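Local structure of thymidylate synthase thyX (Helicobacter pylori, 3N3Y) at residues Y64-E68 and A201-H206; K44-H48 and Y208-D212. The protein probably catalyses the FAD-dependent reductive methylation of dUMP to dTMP, with methylenetetrahydrofolate as methyl donor and NADPH as reductant, and works as a homotetramer. All coordinates share one frame; numbering follows the deposited sequence.

Contact 1. Residues Y64-E68 and A201-H206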
loop_
_atom_site.group_PDB
_atom_site.type_symbol
_atom_site.label_atom_id
_atom_site.label_comp_id
_atom_site.label_asym_id
_atom_site.label_seq_id
_atom_site.Cartn_x
_atom_site.Cartn_y
_atom_site.Cartn_z
ATOM N N TYR A 64 2.802 2.837 15.753
ATOM C CA TYR A 64 1.892 1.752 15.421
ATOM C C TYR A 64 1.000 1.384 16.609
ATOM O O TYR A 64 1.467 1.302 17.737
ATOM C CB TYR A 64 2.710 0.522 15.075
ATOM C CG TYR A 64 2.030 -0.460 14.158
ATOM C CD1 TYR A 64 1.470 -0.038 12.956
ATOM C CD2 TYR A 64 1.979 -1.821 14.475
ATOM C CE1 TYR A 64 0.861 -0.935 12.101
ATOM C CE2 TYR A 64 1.370 -2.737 13.623
ATOM C CZ TYR A 64 0.818 -2.285 12.428
ATOM O OH TYR A 64 0.223 -3.174 11.556
ATOM N N TYR A 65 -0.271 1.119 16.349
ATOM C CA TYR A 65 -1.208 0.771 17.428
ATOM C C TYR A 65 -1.915 -0.552 17.181
ATOM O O TYR A 65 -2.503 -0.749 16.123
ATOM C CB TYR A 65 -2.251 1.857 17.567
ATOM C CG TYR A 65 -1.647 3.208 17.805
ATOM C CD1 TYR A 65 -1.266 3.608 19.091
ATOM C CD2 TYR A 65 -1.443 4.082 16.756
ATOM C CE1 TYR A 65 -0.720 4.857 19.316
ATOM C CE2 TYR A 65 -0.888 5.332 16.966
ATOM C CZ TYR A 65 -0.521 5.709 18.244
ATOM O OH TYR A 65 0.029 6.949 18.436
ATOM N N ASN A 66 -1.842 -1.450 18.156
ATOM C CA ASN A 66 -2.594 -2.699 18.134
ATOM C C ASN A 66 -3.862 -2.634 18.988
ATOM O O ASN A 66 -3.792 -2.591 20.213
ATOM C CB ASN A 66 -1.725 -3.847 18.629
ATOM C CG ASN A 66 -0.353 -3.850 17.997
ATOM O OD1 ASN A 66 0.608 -3.340 18.575
ATOM N ND2 ASN A 66 -0.252 -4.418 16.795
ATOM N N PHE A 67 -5.017 -2.667 18.334
ATOM C CA PHE A 67 -6.300 -2.606 19.019
ATOM C C PHE A 67 -7.039 -3.924 19.032
ATOM O O PHE A 67 -6.768 -4.829 18.243
ATOM C CB PHE A 67 -7.234 -1.611 18.351
ATOM C CG PHE A 67 -6.739 -0.200 18.357
ATOM C CD1 PHE A 67 -6.989 0.630 19.439
ATOM C CD2 PHE A 67 -6.068 0.319 17.256
ATOM C CE1 PHE A 67 -6.568 1.934 19.433
ATOM C CE2 PHE A 67 -5.638 1.632 17.245
ATOM C CZ PHE A 67 -5.887 2.442 18.339
ATOM N N GLU A 68 -8.005 -4.003 19.937
ATOM C CA GLU A 68 -8.981 -5.069 19.912
ATOM C C GLU A 68 -10.350 -4.402 19.825
ATOM O O GLU A 68 -10.620 -3.453 20.549
ATOM C CB GLU A 68 -8.855 -5.927 21.165
ATOM C CG GLU A 68 -9.542 -7.275 21.072
ATOM C CD GLU A 68 -9.901 -7.841 22.452
ATOM O OE1 GLU A 68 -9.058 -7.752 23.381
ATOM O OE2 GLU A 68 -11.031 -8.367 22.610
ATOM N N ALA A 201 -9.382 4.843 23.358
ATOM C CA ALA A 201 -8.534 3.697 23.727
ATOM C C ALA A 201 -7.044 4.047 23.690
ATOM O O ALA A 201 -6.215 3.333 24.246
ATOM C CB ALA A 201 -8.813 2.484 22.840
ATOM N N LEU A 202 -6.704 5.140 23.021
ATOM C CA LEU A 202 -5.303 5.532 22.907
ATOM C C LEU A 202 -4.734 5.874 24.281
ATOM O O LEU A 202 -5.469 6.342 25.158
ATOM C CB LEU A 202 -5.154 6.731 21.973
ATOM C CG LEU A 202 -5.446 6.507 20.490
ATOM C CD1 LEU A 202 -5.478 7.842 19.756
ATOM C CD2 LEU A 202 -4.410 5.561 19.879
ATOM N N PRO A 203 -3.422 5.654 24.470
ATOM C CA PRO A 203 -2.791 6.148 25.701
ATOM C C PRO A 203 -2.959 7.663 25.738
ATOM O O PRO A 203 -2.824 8.287 24.691
ATOM C CB PRO A 203 -1.306 5.810 25.508
ATOM C CG PRO A 203 -1.220 4.951 24.274
ATOM C CD PRO A 203 -2.429 5.258 23.455
ATOM N N GLY A 204 -3.273 8.234 26.900
ATOM C CA GLY A 204 -3.449 9.675 27.014
ATOM C C GLY A 204 -2.261 10.472 26.489
ATOM O O GLY A 204 -2.426 11.555 25.924
ATOM N N GLU A 205 -1.062 9.924 26.669
ATOM C CA GLU A 205 0.163 10.612 26.260
ATOM C C GLU A 205 0.276 10.789 24.740
ATOM O O GLU A 205 0.946 11.714 24.275
ATOM C CB GLU A 205 1.400 9.919 26.843
ATOM C CG GLU A 205 2.500 9.613 25.824
ATOM C CD GLU A 205 3.866 10.180 26.229
ATOM O OE1 GLU A 205 4.890 9.461 26.077
ATOM O OE2 GLU A 205 3.915 11.346 26.699
ATOM N N HIS A 206 -0.394 9.917 23.973
ATOM C CA HIS A 206 -0.419 10.037 22.508
ATOM C C HIS A 206 -1.634 10.821 21.987
ATOM O O HIS A 206 -1.671 11.224 20.824
ATOM C CB HIS A 206 -0.440 8.661 21.838
ATOM C CG HIS A 206 0.838 7.888 21.940
ATOM N ND1 HIS A 206 1.502 7.684 23.132
ATOM C CD2 HIS A 206 1.534 7.200 21.001
ATOM C CE1 HIS A 206 2.564 6.926 22.920
ATOM N NE2 HIS A 206 2.606 6.618 21.635
#
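Tyr65 reaches from strand 64-73 into the loop that follows helix 189-201. Its CG stands anti to the carbonyl carbon (chi1 -56°), with CB already directed at the loop. Along the ring, CD2 of Leu202 lies over one face of Tyr65, toward the CD1-CE1 rim, 20° off the normal and 4.0 Å from the Tyr65 centroid; this is a CH-pi contact, and the two side chains cross at about a right angle. Farther out, CE1 of Tyr65 is 3.7 Å from CD2 of His206. At the tip, OH of Tyr65 meets the imidazole edge in the ring plane, 3.0 Å from CD2 of His206. That hydroxyl is buried without a hydrogen-bond partner, whereas NE2 of His206 bonds to the carbonyl of Thr17. Two residues along the strand, the Phe67 ring brings its edge to the same methyl, CZ lying 3.8 Å from CD2 of Leu202, and CE1 of Phe67 is 4.1 Å from CB of Ala201. Tyr16, a dUMP-binding residue, touches Tyr65 and Pro203 and meets the His206 ring edge-to-face. The contact is largely apolar packing of a post-helical loop on one face of the antiparallel ThyX sheet, beside the nucleotide site.

Contact 2. Residues K44-H48 and Y208-D212; sequences KELIH and YLFED
With CG placed between its backbone N and carbonyl carbon (chi1 71°), Tyr208 sends its ring across to helix 41-51, while His48 has CG anti to its own N (chi1 -176°) and extends back toward the 208-212 backbone. The two side chains slide past each other in opposite directions. Their planes are not far from parallel, but the centroids of the His48 and Tyr208 rings are 5.9 Å from each other and the rings barely overlap; the closer touch is made by CB of His48, 3.8 Å from CE2 of Tyr208. The phenol ends at the helix backbone, where OH of Tyr208 donates to the carbonyl O of Lys44 over 3.1 Å. The donor comes in well bent from the C=O direction, at 109°, and tilted from the carbonyl plane. Within the helix the same oxygen receives just weak bonds from the N atoms of Ile47 and His48, so the phenol adds a third donor to it. CB of Lys44 packs against the hydroxyl of Tyr208 at 3.6 Å.

Beyond CB, the His48 imidazole turns its edge to the backbone of 208-212, with ND1 of His48 3.5 Å from O of Tyr208. The carboxylate of Asp212 stands near that edge with its plane almost perpendicular to the ring, OD2 of Asp212 being 4.1 Å from CE1 of His48; OD1 of Asp212 forms a salt bridge with Lys215. On the buried side, CG2 of Ile47 meets CD2 of Leu209 at 3.7 Å. Within 208-212 the same methyl of Leu209 lies over one face of the Tyr208 ring, toward its rim.

Leu19 touches both Ile47 and Tyr208, and Ile47 also packs on Ala22 and Ser23 of helix 20-30. Phe210 points the other way, onto helix 172-182, which places the C-terminal segment between that helix and helix 41-51.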
loop_
_atom_site.group_PDB
_atom_site.type_symbol
_atom_site.label_atom_id
_atom_site.label_comp_id
_atom_site.label_asym_id
_atom_site.label_seq_id
_atom_site.Cartn_x
_atom_site.Cartn_y
_atom_site.Cartn_z
ATOM N N LYS A 44 8.073 16.021 22.418
ATOM C CA LYS A 44 6.649 15.790 22.152
ATOM C C LYS A 44 6.115 16.859 21.218
ATOM O O LYS A 44 5.341 16.578 20.309
ATOM C CB LYS A 44 5.810 15.813 23.438
ATOM C CG LYS A 44 5.892 14.571 24.310
ATOM C CD LYS A 44 4.977 14.731 25.527
ATOM C CE LYS A 44 5.170 16.110 26.168
ATOM N NZ LYS A 44 4.310 16.355 27.364
ATOM N N GLU A 45 6.530 18.096 21.459
ATOM C CA GLU A 45 6.073 19.210 20.654
ATOM C C GLU A 45 6.472 19.008 19.205
ATOM O O GLU A 45 5.707 19.326 18.293
ATOM C CB GLU A 45 6.659 20.515 21.180
ATOM C CG GLU A 45 6.718 21.617 20.149
ATOM C CD GLU A 45 5.340 22.062 19.678
ATOM O OE1 GLU A 45 4.331 21.432 20.077
ATOM O OE2 GLU A 45 5.270 23.051 18.907
ATOM N N LEU A 46 7.670 18.470 19.001
ATOM C CA LEU A 46 8.218 18.269 17.660
ATOM C C LEU A 46 7.399 17.281 16.814
ATOM O O LEU A 46 7.168 17.509 15.623
ATOM C CB LEU A 46 9.681 17.810 17.744
ATOM C CG LEU A 46 10.350 17.384 16.429
ATOM C CD1 LEU A 46 10.687 18.590 15.556
ATOM C CD2 LEU A 46 11.592 16.570 16.720
ATOM N N ILE A 47 6.959 16.191 17.437
ATOM C CA ILE A 47 6.180 15.183 16.740
ATOM C C ILE A 47 4.912 15.812 16.184
ATOM O O ILE A 47 4.521 15.574 15.042
ATOM C CB ILE A 47 5.819 14.016 17.671
ATOM C CG1 ILE A 47 7.092 13.352 18.196
ATOM C CG2 ILE A 47 4.944 13.008 16.936
ATOM C CD1 ILE A 47 6.854 12.268 19.223
ATOM N N HIS A 48 4.291 16.654 16.998
ATOM C CA HIS A 48 3.038 17.280 16.633
ATOM C C HIS A 48 3.200 18.293 15.506
ATOM O O HIS A 48 2.419 18.303 14.559
ATOM C CB HIS A 48 2.417 17.950 17.861
ATOM C CG HIS A 48 1.075 18.551 17.600
ATOM N ND1 HIS A 48 -0.096 17.832 17.711
ATOM C CD2 HIS A 48 0.715 19.801 17.220
ATOM C CE1 HIS A 48 -1.120 18.615 17.418
ATOM N NE2 HIS A 48 -0.655 19.814 17.116
ATOM N N TYR A 208 -2.790 13.712 22.035
ATOM C CA TYR A 208 -2.672 15.065 21.482
ATOM C C TYR A 208 -2.387 15.094 19.983
ATOM O O TYR A 208 -2.642 16.096 19.317
ATOM C CB TYR A 208 -1.604 15.863 22.219
ATOM C CG TYR A 208 -0.202 15.404 21.926
ATOM C CD1 TYR A 208 0.259 14.186 22.413
ATOM C CD2 TYR A 208 0.669 16.192 21.174
ATOM C CE1 TYR A 208 1.539 13.761 22.158
ATOM C CE2 TYR A 208 1.957 15.775 20.915
ATOM C CZ TYR A 208 2.385 14.555 21.410
ATOM O OH TYR A 208 3.659 14.112 21.167
ATOM N N LEU A 209 -1.858 13.996 19.452
ATOM C CA LEU A 209 -1.530 13.932 18.030
ATOM C C LEU A 209 -2.790 13.820 17.198
ATOM O O LEU A 209 -2.809 14.199 16.032
ATOM C CB LEU A 209 -0.622 12.733 17.726
ATOM C CG LEU A 209 0.705 12.713 18.474
ATOM C CD1 LEU A 209 1.419 11.407 18.203
ATOM C CD2 LEU A 209 1.561 13.898 18.065
ATOM N N PHE A 210 -3.843 13.296 17.817
ATOM C CA PHE A 210 -5.063 12.953 17.105
ATOM C C PHE A 210 -6.223 13.844 17.491
ATOM O O PHE A 210 -7.228 13.883 16.789
ATOM C CB PHE A 210 -5.434 11.495 17.378
ATOM C CG PHE A 210 -4.349 10.530 17.028
ATOM C CD1 PHE A 210 -4.168 10.122 15.712
ATOM C CD2 PHE A 210 -3.492 10.045 18.005
ATOM C CE1 PHE A 210 -3.152 9.236 15.371
ATOM C CE2 PHE A 210 -2.472 9.150 17.678
ATOM C CZ PHE A 210 -2.302 8.748 16.351
ATOM N N GLU A 211 -6.078 14.561 18.603
ATOM C CA GLU A 211 -7.197 15.298 19.192
ATOM C C GLU A 211 -8.017 16.094 18.168
ATOM O O GLU A 211 -9.249 16.155 18.258
ATOM C CB GLU A 211 -6.704 16.216 20.319
ATOM C CG GLU A 211 -5.600 17.176 19.892
ATOM C CD GLU A 211 -4.934 17.880 21.074
ATOM O OE1 GLU A 211 -3.693 18.110 21.017
ATOM O OE2 GLU A 211 -5.650 18.197 22.058
ATOM N N ASP A 212 -7.333 16.678 17.189
ATOM C CA ASP A 212 -7.958 17.617 16.258
ATOM C C ASP A 212 -8.560 16.976 14.995
ATOM O O ASP A 212 -9.282 17.640 14.245
ATOM C CB ASP A 212 -6.960 18.722 15.885
ATOM C CG ASP A 212 -6.311 19.359 17.114
ATOM O OD1 ASP A 212 -7.041 19.697 18.076
ATOM O OD2 ASP A 212 -5.068 19.514 17.122
#

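Overall arrangement
After strand 10-16 and helix 20-30, the chain supplies helix 41-51 to contact 2 and, as the next regular element, strand 64-73 to contact 1. The later strands and helices follow, ending in helix 189-201. The loop beyond that helix returns to the strand, closing contact 1, and a few residues later 208-212 reaches helix 41-51, closing contact 2. The smaller loop is thus enclosed by the larger, and the centres of the two contacts lie about 14 Å apart. Phe210 joins them by packing on Tyr65 and Leu202, and Glu205 meets Lys44. Together the two contacts fasten the C-terminal tail to both the central sheet and the N-terminal helical region.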